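Local coordinates for ABC transporter, substrate binding protein (Aeropyrum pernix, PDB 3EAF) that probably captures a solute outside the cell and hands it to the membrane part of an ABC transporter for uptake, at residues A[339-342]-A[347-350]; A[116-121]-A[319-324]; A[125-130]-A[254-259]; A[105-110]-A[231-236]; A[26-31]-A[295-300]. All blocks are in the same frame, centred on the assembly; numbering follows the deposited sequence.

Contact 1. Residues A[339-342]-A[347-350]. With MG (magnesium ion), chain C.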
# COMPACT_ATOMS: atom_id res chain seq x y z
N ILE A 339 -4.92 -9.24 10.92
CA ILE A 339 -3.68 -8.52 11.20
C ILE A 339 -3.12 -8.88 12.57
O ILE A 339 -3.82 -8.78 13.58
CB ILE A 339 -3.93 -6.99 11.15
CG1 ILE A 339 -4.26 -6.55 9.72
CG2 ILE A 339 -2.72 -6.22 11.68
CD1 ILE A 339 -5.17 -5.33 9.66
N ASP A 340 -1.85 -9.27 12.59
CA ASP A 340 -1.17 -9.65 13.81
C ASP A 340 0.31 -9.30 13.68
O ASP A 340 0.97 -9.73 12.73
CB ASP A 340 -1.38 -11.15 14.05
CG ASP A 340 -1.02 -11.58 15.46
OD1 ASP A 340 -0.62 -10.73 16.30
OD2 ASP A 340 -1.14 -12.80 15.74
N TYR A 341 0.82 -8.53 14.64
CA TYR A 341 2.20 -8.03 14.60
C TYR A 341 3.09 -8.63 15.69
O TYR A 341 2.72 -8.66 16.86
CB TYR A 341 2.23 -6.50 14.74
CG TYR A 341 1.51 -5.74 13.67
CD1 TYR A 341 1.98 -5.72 12.35
CD2 TYR A 341 0.36 -5.01 13.97
CE1 TYR A 341 1.32 -4.99 11.37
CE2 TYR A 341 -0.31 -4.29 13.00
CZ TYR A 341 0.17 -4.28 11.70
OH TYR A 341 -0.50 -3.56 10.74
N GLU A 342 4.27 -9.07 15.29
CA GLU A 342 5.27 -9.59 16.21
C GLU A 342 6.24 -8.48 16.61
O GLU A 342 6.72 -7.73 15.75
CB GLU A 342 6.03 -10.72 15.51
CG GLU A 342 7.24 -11.24 16.26
CD GLU A 342 7.93 -12.40 15.55
OE1 GLU A 342 7.31 -13.01 14.66
OE2 GLU A 342 9.09 -12.68 15.90
N LEU A 347 5.11 -8.00 10.50
CA LEU A 347 4.45 -8.54 9.30
C LEU A 347 2.99 -8.89 9.59
O LEU A 347 2.70 -9.85 10.31
CB LEU A 347 5.20 -9.76 8.74
CG LEU A 347 4.68 -10.35 7.42
CD1 LEU A 347 4.75 -9.32 6.27
CD2 LEU A 347 5.42 -11.64 7.03
N ALA A 348 2.07 -8.11 9.02
CA ALA A 348 0.64 -8.20 9.37
C ALA A 348 -0.00 -9.51 8.95
O ALA A 348 -0.76 -10.11 9.71
CB ALA A 348 -0.12 -7.00 8.79
N TYR A 349 0.32 -9.93 7.72
CA TYR A 349 -0.16 -11.18 7.11
C TYR A 349 0.57 -11.32 5.78
O TYR A 349 1.36 -10.44 5.43
CB TYR A 349 -1.69 -11.20 6.94
CG TYR A 349 -2.29 -10.03 6.17
CD1 TYR A 349 -2.55 -10.13 4.80
CD2 TYR A 349 -2.61 -8.84 6.81
CE1 TYR A 349 -3.10 -9.06 4.09
CE2 TYR A 349 -3.16 -7.77 6.12
CZ TYR A 349 -3.40 -7.89 4.76
OH TYR A 349 -3.94 -6.83 4.07
N ARG A 350 0.32 -12.40 5.05
CA ARG A 350 1.09 -12.66 3.82
C ARG A 350 0.28 -12.66 2.53
O ARG A 350 0.79 -12.30 1.47
CB ARG A 350 1.88 -13.98 3.93
CG ARG A 350 2.98 -13.98 4.97
CD ARG A 350 3.76 -15.29 4.98
NE ARG A 350 4.79 -15.36 3.94
CZ ARG A 350 4.79 -16.23 2.92
NH1 ARG A 350 3.79 -17.10 2.76
NH2 ARG A 350 5.79 -16.22 2.04
MG MG C . 0.86 -9.46 17.91
O HOH W 1 -0.42 -7.75 17.04
O HOH W 2 3.71 -10.69 12.53
O HOH W 3 -0.34 -10.80 19.66
O HOH W 4 2.16 -11.66 17.66
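D340 and Y341, which lie against L347 and A348, also give two ligands to a magnesium ion. The D340 carboxylate binds it through OD1 at 2.5 Å, and Y341 through its backbone O at 2.3 Å. Three waters and the backbone O of E325 complete six ligands. One of these waters accepts from Y341 N (2.8 Å), so Y341 also holds the ion through water. Behind this shell, D340 N donates to A348 O at 3.2 Å, fairly straight (156° at the hydrogen) and onto a lone pair in the carbonyl plane. Both segments belong to the loop from helix 317-326 to strand 352-357, one of the crossovers between the two lobes, as in relatives of this binding-protein family. A348 is the hub of the apolar side: its CB is 3.6 Å from Y341 CE1 and 4.0 Å from I339 CG2. The other branch of I339 takes CG1 to the ring edge of Y349, 4.0 Å from CE2. CG of Y341 is turned anti to its carbonyl carbon (chi1 -60°), which brings the ring back beside A348. Further out, Y341 meets the F118 ring edge-to-face, and Y349 OH is hydrogen-bonded to P120 O.

Contact 2. Residues A[116-121]-A[319-324]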
# COMPACT_ATOMS: atom_id res chain seq x y z
N PHE A 116 8.27 1.28 15.72
CA PHE A 116 7.06 2.11 15.70
C PHE A 116 6.35 2.18 14.35
O PHE A 116 5.36 2.90 14.20
CB PHE A 116 7.34 3.52 16.26
CG PHE A 116 7.36 3.56 17.76
CD1 PHE A 116 6.24 3.98 18.47
CD2 PHE A 116 8.49 3.14 18.47
CE1 PHE A 116 6.24 4.01 19.87
CE2 PHE A 116 8.51 3.18 19.87
CZ PHE A 116 7.38 3.61 20.57
N ASN A 117 6.84 1.41 13.37
CA ASN A 117 6.24 1.37 12.04
C ASN A 117 5.31 0.18 11.82
O ASN A 117 5.68 -0.97 12.10
CB ASN A 117 7.31 1.43 10.95
CG ASN A 117 8.02 2.78 10.91
OD1 ASN A 117 7.62 3.69 10.18
ND2 ASN A 117 9.07 2.91 11.70
N PHE A 118 4.11 0.47 11.33
CA PHE A 118 3.08 -0.54 11.08
C PHE A 118 2.37 -0.23 9.76
O PHE A 118 2.31 0.93 9.34
CB PHE A 118 2.03 -0.56 12.20
CG PHE A 118 2.57 -0.90 13.56
CD1 PHE A 118 2.52 -2.21 14.03
CD2 PHE A 118 3.09 0.09 14.39
CE1 PHE A 118 3.01 -2.54 15.30
CE2 PHE A 118 3.58 -0.22 15.66
CZ PHE A 118 3.54 -1.54 16.12
N TYR A 119 1.84 -1.26 9.11
CA TYR A 119 0.91 -1.07 7.99
C TYR A 119 0.06 -2.32 7.88
O TYR A 119 0.55 -3.42 8.13
CB TYR A 119 1.63 -0.73 6.67
CG TYR A 119 2.87 -1.56 6.37
CD1 TYR A 119 2.77 -2.81 5.76
CD2 TYR A 119 4.15 -1.08 6.68
CE1 TYR A 119 3.89 -3.58 5.48
CE2 TYR A 119 5.29 -1.85 6.40
CZ TYR A 119 5.15 -3.10 5.81
OH TYR A 119 6.27 -3.85 5.52
N PRO A 120 -1.24 -2.16 7.53
CA PRO A 120 -2.19 -3.28 7.54
C PRO A 120 -2.16 -4.14 6.26
O PRO A 120 -3.22 -4.45 5.70
CB PRO A 120 -3.53 -2.56 7.68
CG PRO A 120 -3.34 -1.31 6.91
CD PRO A 120 -1.88 -0.91 7.10
N ALA A 121 -0.96 -4.51 5.82
CA ALA A 121 -0.79 -5.28 4.60
C ALA A 121 0.53 -6.05 4.68
O ALA A 121 1.38 -5.72 5.51
CB ALA A 121 -0.80 -4.35 3.37
N ALA A 319 2.00 3.54 24.05
CA ALA A 319 0.82 2.76 24.42
C ALA A 319 0.17 2.19 23.16
O ALA A 319 -0.29 1.05 23.14
CB ALA A 319 -0.16 3.61 25.21
N LEU A 320 0.14 3.00 22.10
CA LEU A 320 -0.43 2.59 20.81
C LEU A 320 0.40 1.50 20.13
O LEU A 320 -0.16 0.53 19.62
CB LEU A 320 -0.59 3.80 19.87
CG LEU A 320 -1.64 4.85 20.27
CD1 LEU A 320 -1.56 6.05 19.36
CD2 LEU A 320 -3.05 4.26 20.25
N LYS A 321 1.73 1.66 20.14
CA LYS A 321 2.64 0.63 19.59
C LYS A 321 2.44 -0.72 20.25
O LYS A 321 2.36 -1.75 19.58
CB LYS A 321 4.12 1.04 19.72
CG LYS A 321 5.06 -0.18 19.88
CD LYS A 321 6.51 0.16 19.69
CE LYS A 321 7.41 -0.55 20.68
NZ LYS A 321 7.39 -2.04 20.63
N GLU A 322 2.38 -0.72 21.58
CA GLU A 322 2.29 -1.95 22.34
C GLU A 322 0.95 -2.65 22.14
O GLU A 322 0.89 -3.88 22.07
CB GLU A 322 2.60 -1.68 23.82
CG GLU A 322 4.07 -1.28 24.04
CD GLU A 322 4.45 -1.07 25.49
OE1 GLU A 322 3.58 -1.22 26.39
OE2 GLU A 322 5.64 -0.75 25.75
N ALA A 323 -0.12 -1.86 22.02
CA ALA A 323 -1.45 -2.37 21.70
C ALA A 323 -1.48 -3.02 20.32
O ALA A 323 -2.12 -4.05 20.14
CB ALA A 323 -2.48 -1.25 21.78
N LEU A 324 -0.80 -2.42 19.34
CA LEU A 324 -0.74 -2.99 17.99
C LEU A 324 0.02 -4.33 17.97
O LEU A 324 -0.24 -5.18 17.13
CB LEU A 324 -0.14 -1.99 17.00
CG LEU A 324 -1.02 -0.79 16.62
CD1 LEU A 324 -0.19 0.36 16.03
CD2 LEU A 324 -2.15 -1.20 15.67
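K321 and F118 bury the most surface here, K321 lying mainly on F116. It lays its aliphatic chain across the F116 ring at about a right angle. Its CD sits over the centre of one face, 3.6 Å from the F116 ring centroid and 10° off the normal, a CH-pi contact, while CB of K321 reaches CE1 of F116 at 3.7 Å. The lysine chain then bends at chi3 and chi4 and carries its ammonium away to a salt bridge with E325, leaving NZ 5.8 Å from the F116 centroid, at most a weak cation-pi attraction. F118 points toward the helix and packs on L324, a turn on from K321. L324 covers one of its faces with two groups: CD1, 3.8 Å from the F118 centroid and offset toward the rim, and CB, 3.6 Å from CE1. CZ of F118 also brushes the backbone O of K321 at 3.7 Å. H346 stacks on F118 too. Strand 117-118 is an outermost strand of the N-terminal lobe's sheet, and helix 317-326 packs against it through these residues. Carbon on aromatic faces does the joining, the lysine acting as a hydrocarbon chain whose charge is settled beyond the contact.

Contact 3. Residues A[125-130]-A[254-259]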
# COMPACT_ATOMS: atom_id res chain seq x y z
N SER A 125 7.51 -6.95 -0.80
CA SER A 125 8.22 -8.11 -1.35
C SER A 125 7.35 -9.37 -1.29
O SER A 125 7.20 -10.06 -2.30
CB SER A 125 9.55 -8.30 -0.62
OG SER A 125 10.31 -7.10 -0.61
N THR A 126 6.77 -9.64 -0.12
CA THR A 126 5.79 -10.72 0.06
C THR A 126 4.60 -10.58 -0.87
O THR A 126 4.13 -11.57 -1.44
CB THR A 126 5.28 -10.77 1.51
OG1 THR A 126 6.40 -10.86 2.41
CG2 THR A 126 4.34 -11.95 1.73
N GLN A 127 4.11 -9.34 -1.03
CA GLN A 127 3.06 -9.04 -2.00
C GLN A 127 3.50 -9.41 -3.42
O GLN A 127 2.78 -10.11 -4.14
CB GLN A 127 2.67 -7.55 -1.94
CG GLN A 127 1.83 -7.17 -0.71
CD GLN A 127 1.26 -5.76 -0.78
OE1 GLN A 127 1.38 -4.97 0.18
NE2 GLN A 127 0.62 -5.44 -1.89
N ALA A 128 4.68 -8.93 -3.82
CA ALA A 128 5.23 -9.18 -5.16
C ALA A 128 5.39 -10.67 -5.43
O ALA A 128 4.99 -11.16 -6.48
CB ALA A 128 6.56 -8.46 -5.34
N CYS A 129 5.97 -11.38 -4.47
CA CYS A 129 6.24 -12.81 -4.65
C CYS A 129 4.94 -13.62 -4.66
O CYS A 129 4.85 -14.63 -5.36
CB CYS A 129 7.22 -13.31 -3.59
SG CYS A 129 8.88 -12.58 -3.77
N SER A 130 3.94 -13.16 -3.91
CA SER A 130 2.60 -13.75 -3.94
C SER A 130 1.95 -13.61 -5.32
O SER A 130 1.36 -14.57 -5.83
CB SER A 130 1.70 -13.12 -2.88
OG SER A 130 2.16 -13.46 -1.58
N ILE A 254 -2.14 -6.50 -7.92
CA ILE A 254 -2.13 -7.04 -6.57
C ILE A 254 -2.89 -6.07 -5.67
O ILE A 254 -2.82 -4.85 -5.86
CB ILE A 254 -0.68 -7.22 -6.04
CG1 ILE A 254 0.11 -8.17 -6.95
CG2 ILE A 254 -0.66 -7.70 -4.59
CD1 ILE A 254 1.62 -8.17 -6.68
N SER A 255 -3.62 -6.60 -4.69
CA SER A 255 -4.18 -5.78 -3.63
C SER A 255 -4.41 -6.61 -2.38
O SER A 255 -5.07 -7.65 -2.45
CB SER A 255 -5.50 -5.12 -4.06
OG SER A 255 -6.05 -4.37 -3.00
N PRO A 256 -3.85 -6.17 -1.24
CA PRO A 256 -4.16 -6.79 0.06
C PRO A 256 -5.60 -6.51 0.54
O PRO A 256 -6.07 -7.15 1.50
CB PRO A 256 -3.15 -6.15 1.01
CG PRO A 256 -2.10 -5.51 0.12
CD PRO A 256 -2.86 -5.09 -1.10
N PHE A 257 -6.28 -5.58 -0.12
CA PHE A 257 -7.58 -5.07 0.31
C PHE A 257 -8.61 -5.31 -0.78
O PHE A 257 -8.32 -5.10 -1.97
CB PHE A 257 -7.51 -3.55 0.59
CG PHE A 257 -6.23 -3.12 1.26
CD1 PHE A 257 -6.08 -3.22 2.64
CD2 PHE A 257 -5.16 -2.64 0.51
CE1 PHE A 257 -4.91 -2.84 3.26
CE2 PHE A 257 -3.98 -2.25 1.12
CZ PHE A 257 -3.85 -2.36 2.50
N ILE A 258 -9.80 -5.73 -0.38
CA ILE A 258 -10.92 -5.92 -1.31
C ILE A 258 -11.34 -4.57 -1.91
O ILE A 258 -11.37 -3.55 -1.21
CB ILE A 258 -12.11 -6.66 -0.61
CG1 ILE A 258 -13.04 -7.32 -1.64
CG2 ILE A 258 -12.89 -5.73 0.33
CD1 ILE A 258 -12.39 -8.42 -2.48
N TYR A 259 -11.63 -4.56 -3.21
CA TYR A 259 -12.13 -3.35 -3.87
C TYR A 259 -13.59 -3.17 -3.46
O TYR A 259 -14.29 -4.17 -3.25
CB TYR A 259 -12.12 -3.49 -5.39
CG TYR A 259 -10.78 -3.45 -6.10
CD1 TYR A 259 -9.59 -3.77 -5.44
CD2 TYR A 259 -10.72 -3.12 -7.45
CE1 TYR A 259 -8.36 -3.74 -6.12
CE2 TYR A 259 -9.52 -3.10 -8.13
CZ TYR A 259 -8.34 -3.40 -7.46
OH TYR A 259 -7.17 -3.37 -8.16
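Q127 and A128 bring helix 124-139 up to I254 and P256, at the end of strand 251-255 and just past it. Along the helix, T126 comes first and serves its own segment: its O takes S130 N at 2.9 Å and S130 OG at 2.7 Å, and these donors arrive from opposite faces of the carbonyl plane. Next is Q127. With CG anti to the carbonyl carbon (chi1 -74°) and the chain extended beyond it, its amide reaches the proline at about a right angle, and CD of Q127 lies 3.5 Å from CG of P256. The same amide end lies beside the CG2 branch of I254. The other isoleucine branch passes to the helix backbone, where CD1 of I254 stands 3.4 Å from Q127 O and 4.0 Å from CA of A128. With an alanine here in place of the glutamine, CG of P256 and CG2 of I254 would probably lose this partner and a gap would open between helix and strand. Further on, S130 joins I254 and Q127 in touching V352 of strand 352-357, and its OG also bonds to A371 N. On the strand side, S255 OG donates to F257 O at 2.6 Å, a bond that spans P256. The helix is the first one the chain forms after crossing into the second lobe, and the strand is where the chain leaves that lobe's sheet to cross back. Dispersion between carbon and an amide makes this contact, so within it shape fit probably matters more than directed polar bonds.

Contact 4. Residues A[105-110]-A[231-236]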
# COMPACT_ATOMS: atom_id res chain seq x y z
N ALA A 105 1.26 4.33 4.10
CA ALA A 105 0.92 3.81 2.79
C ALA A 105 2.08 2.99 2.21
O ALA A 105 1.84 2.05 1.45
CB ALA A 105 0.56 4.93 1.87
N SER A 106 3.31 3.35 2.54
CA SER A 106 4.46 2.52 2.18
C SER A 106 4.35 1.17 2.88
O SER A 106 4.17 1.12 4.10
CB SER A 106 5.78 3.17 2.58
OG SER A 106 6.84 2.24 2.40
N TYR A 107 4.45 0.10 2.10
CA TYR A 107 4.49 -1.25 2.67
C TYR A 107 5.90 -1.87 2.55
O TYR A 107 6.03 -3.08 2.37
CB TYR A 107 3.42 -2.15 2.04
CG TYR A 107 2.04 -1.52 1.94
CD1 TYR A 107 1.42 -0.94 3.06
CD2 TYR A 107 1.35 -1.51 0.73
CE1 TYR A 107 0.14 -0.36 2.96
CE2 TYR A 107 0.09 -0.95 0.61
CZ TYR A 107 -0.51 -0.38 1.72
OH TYR A 107 -1.75 0.18 1.59
N SER A 108 6.94 -1.04 2.67
CA SER A 108 8.33 -1.52 2.60
C SER A 108 8.69 -2.56 3.66
O SER A 108 8.44 -2.35 4.85
CB SER A 108 9.32 -0.35 2.71
OG SER A 108 10.65 -0.83 2.85
N ALA A 109 9.34 -3.64 3.22
CA ALA A 109 9.81 -4.69 4.12
C ALA A 109 10.85 -4.19 5.11
O ALA A 109 10.98 -4.73 6.22
CB ALA A 109 10.35 -5.88 3.32
N LYS A 110 11.59 -3.14 4.73
CA LYS A 110 12.59 -2.52 5.60
C LYS A 110 12.00 -1.93 6.90
O LYS A 110 12.72 -1.77 7.89
CB LYS A 110 13.41 -1.48 4.82
CG LYS A 110 14.18 -2.09 3.65
CD LYS A 110 15.14 -1.11 2.99
CE LYS A 110 16.05 -1.84 1.99
NZ LYS A 110 16.90 -0.88 1.22
N ASN A 231 2.41 -3.97 -8.84
CA ASN A 231 2.24 -3.76 -7.42
C ASN A 231 0.91 -3.07 -7.14
O ASN A 231 0.26 -2.57 -8.06
CB ASN A 231 3.40 -2.94 -6.87
CG ASN A 231 3.34 -1.49 -7.27
OD1 ASN A 231 3.01 -0.65 -6.46
ND2 ASN A 231 3.68 -1.19 -8.54
N VAL A 232 0.51 -3.07 -5.87
CA VAL A 232 -0.78 -2.53 -5.42
C VAL A 232 -1.09 -1.09 -5.89
O VAL A 232 -2.24 -0.78 -6.23
CB VAL A 232 -0.98 -2.69 -3.87
CG1 VAL A 232 0.14 -1.99 -3.08
CG2 VAL A 232 -2.37 -2.19 -3.43
N TRP A 233 -0.07 -0.23 -5.92
CA TRP A 233 -0.26 1.17 -6.32
C TRP A 233 -0.28 1.39 -7.83
O TRP A 233 -0.42 2.52 -8.30
CB TRP A 233 0.80 2.08 -5.66
CG TRP A 233 0.81 2.03 -4.15
CD1 TRP A 233 1.74 1.42 -3.36
CD2 TRP A 233 -0.16 2.60 -3.25
NE1 TRP A 233 1.43 1.57 -2.03
CE2 TRP A 233 0.27 2.30 -1.94
CE3 TRP A 233 -1.33 3.35 -3.43
CZ2 TRP A 233 -0.45 2.71 -0.81
CZ3 TRP A 233 -2.03 3.76 -2.30
CH2 TRP A 233 -1.59 3.44 -1.01
N GLY A 234 -0.15 0.30 -8.60
CA GLY A 234 -0.02 0.40 -10.07
C GLY A 234 -1.26 0.02 -10.85
O GLY A 234 -1.26 0.08 -12.09
N PHE A 235 -2.31 -0.36 -10.13
CA PHE A 235 -3.51 -0.96 -10.71
C PHE A 235 -4.70 -0.68 -9.81
O PHE A 235 -4.61 -0.87 -8.59
CB PHE A 235 -3.31 -2.47 -10.84
CG PHE A 235 -4.36 -3.18 -11.67
CD1 PHE A 235 -4.14 -3.40 -13.03
CD2 PHE A 235 -5.54 -3.66 -11.09
CE1 PHE A 235 -5.09 -4.08 -13.80
CE2 PHE A 235 -6.50 -4.33 -11.86
CZ PHE A 235 -6.26 -4.54 -13.21
N ASP A 236 -5.79 -0.19 -10.39
CA ASP A 236 -7.07 -0.03 -9.68
C ASP A 236 -8.22 0.09 -10.67
O ASP A 236 -8.07 -0.28 -11.84
CB ASP A 236 -7.04 1.13 -8.64
CG ASP A 236 -6.78 2.51 -9.26
OD1 ASP A 236 -7.45 2.88 -10.25
OD2 ASP A 236 -5.90 3.25 -8.74
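Y107 and W233 each turn their ring with CG anti to the carbonyl carbon (chi1 -46° and -58°), which brings the two aromatic groups together between the lobes. Their planes are 16° apart, but the rings are slid so far, 5.6 Å between the Y107 centroid and that of the indole five-membered ring, that little of one ring lies over the other. The nearest atoms are at the ends: Y107 OH is 3.7 Å from W233 CZ2. V232 meets the tyrosine edge, its CG1 lying near the ring plane 3.8 Å from CE2. A105 O sits over the centre of one Y107 face and at the indole edge, 3.3 Å from CZ2 of W233, while A105 CB packs on the same CZ2 at 3.6 Å. S106 and S108 form ST turns, and N231 an Asx turn by accepting W233 N at 3.2 Å. A glycerol, probably from the crystallisation liquor, lies about 4 Å from the W233 side chain, consistent with the interlobe cleft where relatives hold ligands. The loops follow strand 101-104 of the first lobe and strand 227-230 of the second; helix 288-304 borders both, Q292 bonding Y107 OH, and helix 124-139 sets Q127 against Y107 and V232.

Contact 5. Residues A[26-31]-A[295-300]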
# COMPACT_ATOMS: atom_id res chain seq x y z
N LEU A 26 -8.35 11.29 0.81
CA LEU A 26 -9.79 11.32 0.98
C LEU A 26 -10.27 10.22 1.93
O LEU A 26 -11.10 10.48 2.80
CB LEU A 26 -10.51 11.20 -0.38
CG LEU A 26 -12.04 11.06 -0.39
CD1 LEU A 26 -12.76 12.18 0.37
CD2 LEU A 26 -12.56 10.96 -1.82
N GLY A 27 -9.75 9.01 1.77
CA GLY A 27 -10.14 7.89 2.64
C GLY A 27 -9.71 8.08 4.08
O GLY A 27 -10.44 7.73 5.00
N ALA A 28 -8.51 8.62 4.28
CA ALA A 28 -8.01 8.88 5.63
C ALA A 28 -8.85 9.94 6.34
O ALA A 28 -9.17 9.79 7.52
CB ALA A 28 -6.53 9.29 5.59
N GLU A 29 -9.21 11.00 5.62
CA GLU A 29 -10.03 12.07 6.19
C GLU A 29 -11.44 11.58 6.50
O GLU A 29 -11.97 11.87 7.57
CB GLU A 29 -10.06 13.29 5.26
CG GLU A 29 -8.78 14.10 5.29
CD GLU A 29 -8.99 15.51 4.77
OE1 GLU A 29 -9.16 15.69 3.55
OE2 GLU A 29 -8.98 16.44 5.60
N LEU A 30 -12.03 10.84 5.57
CA LEU A 30 -13.32 10.19 5.80
C LEU A 30 -13.31 9.39 7.10
O LEU A 30 -14.24 9.49 7.89
CB LEU A 30 -13.71 9.27 4.65
CG LEU A 30 -14.44 9.87 3.44
CD1 LEU A 30 -14.80 8.74 2.49
CD2 LEU A 30 -15.68 10.66 3.86
N ALA A 31 -12.25 8.61 7.30
CA ALA A 31 -12.12 7.76 8.50
C ALA A 31 -12.00 8.56 9.79
O ALA A 31 -12.66 8.24 10.78
CB ALA A 31 -10.95 6.79 8.35
N VAL A 295 -8.39 2.37 5.95
CA VAL A 295 -7.90 1.26 6.78
C VAL A 295 -6.69 1.61 7.63
O VAL A 295 -6.50 1.03 8.70
CB VAL A 295 -7.65 -0.05 6.00
CG1 VAL A 295 -8.96 -0.59 5.41
CG2 VAL A 295 -6.55 0.12 4.92
N ASN A 296 -5.86 2.55 7.17
CA ASN A 296 -4.74 3.03 7.98
C ASN A 296 -5.23 3.76 9.23
O ASN A 296 -4.75 3.50 10.34
CB ASN A 296 -3.75 3.88 7.17
CG ASN A 296 -2.81 3.02 6.31
OD1 ASN A 296 -3.02 1.82 6.17
ND2 ASN A 296 -1.77 3.64 5.75
N VAL A 297 -6.19 4.65 9.06
CA VAL A 297 -6.80 5.35 10.19
C VAL A 297 -7.52 4.35 11.11
O VAL A 297 -7.38 4.42 12.34
CB VAL A 297 -7.76 6.46 9.71
CG1 VAL A 297 -8.52 7.07 10.87
CG2 VAL A 297 -6.98 7.53 8.92
N TRP A 298 -8.24 3.41 10.51
CA TRP A 298 -9.01 2.42 11.27
C TRP A 298 -8.11 1.57 12.15
O TRP A 298 -8.48 1.24 13.28
CB TRP A 298 -9.82 1.51 10.34
CG TRP A 298 -11.03 0.86 10.97
CD1 TRP A 298 -11.36 0.82 12.31
CD2 TRP A 298 -12.06 0.13 10.29
NE1 TRP A 298 -12.55 0.14 12.48
CE2 TRP A 298 -12.99 -0.31 11.26
CE3 TRP A 298 -12.28 -0.20 8.94
CZ2 TRP A 298 -14.12 -1.06 10.93
CZ3 TRP A 298 -13.42 -0.94 8.61
CH2 TRP A 298 -14.33 -1.35 9.60
N LEU A 299 -6.94 1.19 11.64
CA LEU A 299 -5.98 0.44 12.43
C LEU A 299 -5.59 1.22 13.69
O LEU A 299 -5.48 0.65 14.77
CB LEU A 299 -4.73 0.07 11.61
CG LEU A 299 -3.66 -0.78 12.32
CD1 LEU A 299 -4.17 -2.21 12.59
CD2 LEU A 299 -2.36 -0.80 11.54
N LEU A 300 -5.37 2.53 13.54
CA LEU A 300 -5.11 3.41 14.67
C LEU A 300 -6.27 3.42 15.68
O LEU A 300 -6.06 3.33 16.89
CB LEU A 300 -4.80 4.84 14.19
CG LEU A 300 -4.65 5.93 15.24
CD1 LEU A 300 -3.41 5.68 16.11
CD2 LEU A 300 -4.59 7.30 14.58
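The flat group that takes part here is a peptide: the carbonyl of A28, whose O lies 3.4 Å from CG2 of V297. The aromatic and amide planes close by face other partners. The W298 indole swings away from helix 18-38's segment 26-31 and meets the ring of F35 with the planes at about 40°, and the amide of N296 sends ND2 to the hydroxyl of Y24. The contact proper therefore rests on three small side chains, one of them branched. V297 points at the other helix and straddles two alanines a turn apart. With CG1 anti to the backbone N (chi1 173°), its two methyls part: CG2 goes to A28, 3.8 Å from its CB, and CG1 goes to A31, 3.5 Å from its CB. CB of V297 also stands 3.5 Å from CB of A31, tighter than usual for two carbons. This is close helix-on-helix packing inside the N-terminal lobe. The CA atoms of A28 and V297 come within 5.9 Å, a closeness that the small A28 and A31 permit opposite V297. Helix 18-38 and helix 288-304 both rest on that lobe's sheet, A28 touching L9 and L300 touching V7 of strand 3-11. If V297 were an alanine, both methyls would go, and the surfaces of A28 and A31 are likely to be left facing a gap at this point of the helix pair. N296 and L300 add contacts to I103 on strand 101-104. E29, pointing away from segment 295-300, reaches the sheet in a salt bridge to K54.

From the N terminus, helix 18-38 opens contact 5, which closes only at helix 288-304, after the chain has visited the second lobe and returned. Contacts 3 and 4 fall wholly within that span. Contact 4 opens at 105-110 and closes at 231-236, crossing both contact 2 and contact 3. Contact 2 opens at 116-121 and closes last of the long-range pairs, at 319-324, so it encloses contact 3 and crosses contact 5. Contact 1 follows in series as a short local loop at 339-350. Contacts 2 and 5 knit the first lobe, contact 3 the second, contact 4 bridges them, and contact 1 lies in the final crossover, touching contacts 2, 3 and 5.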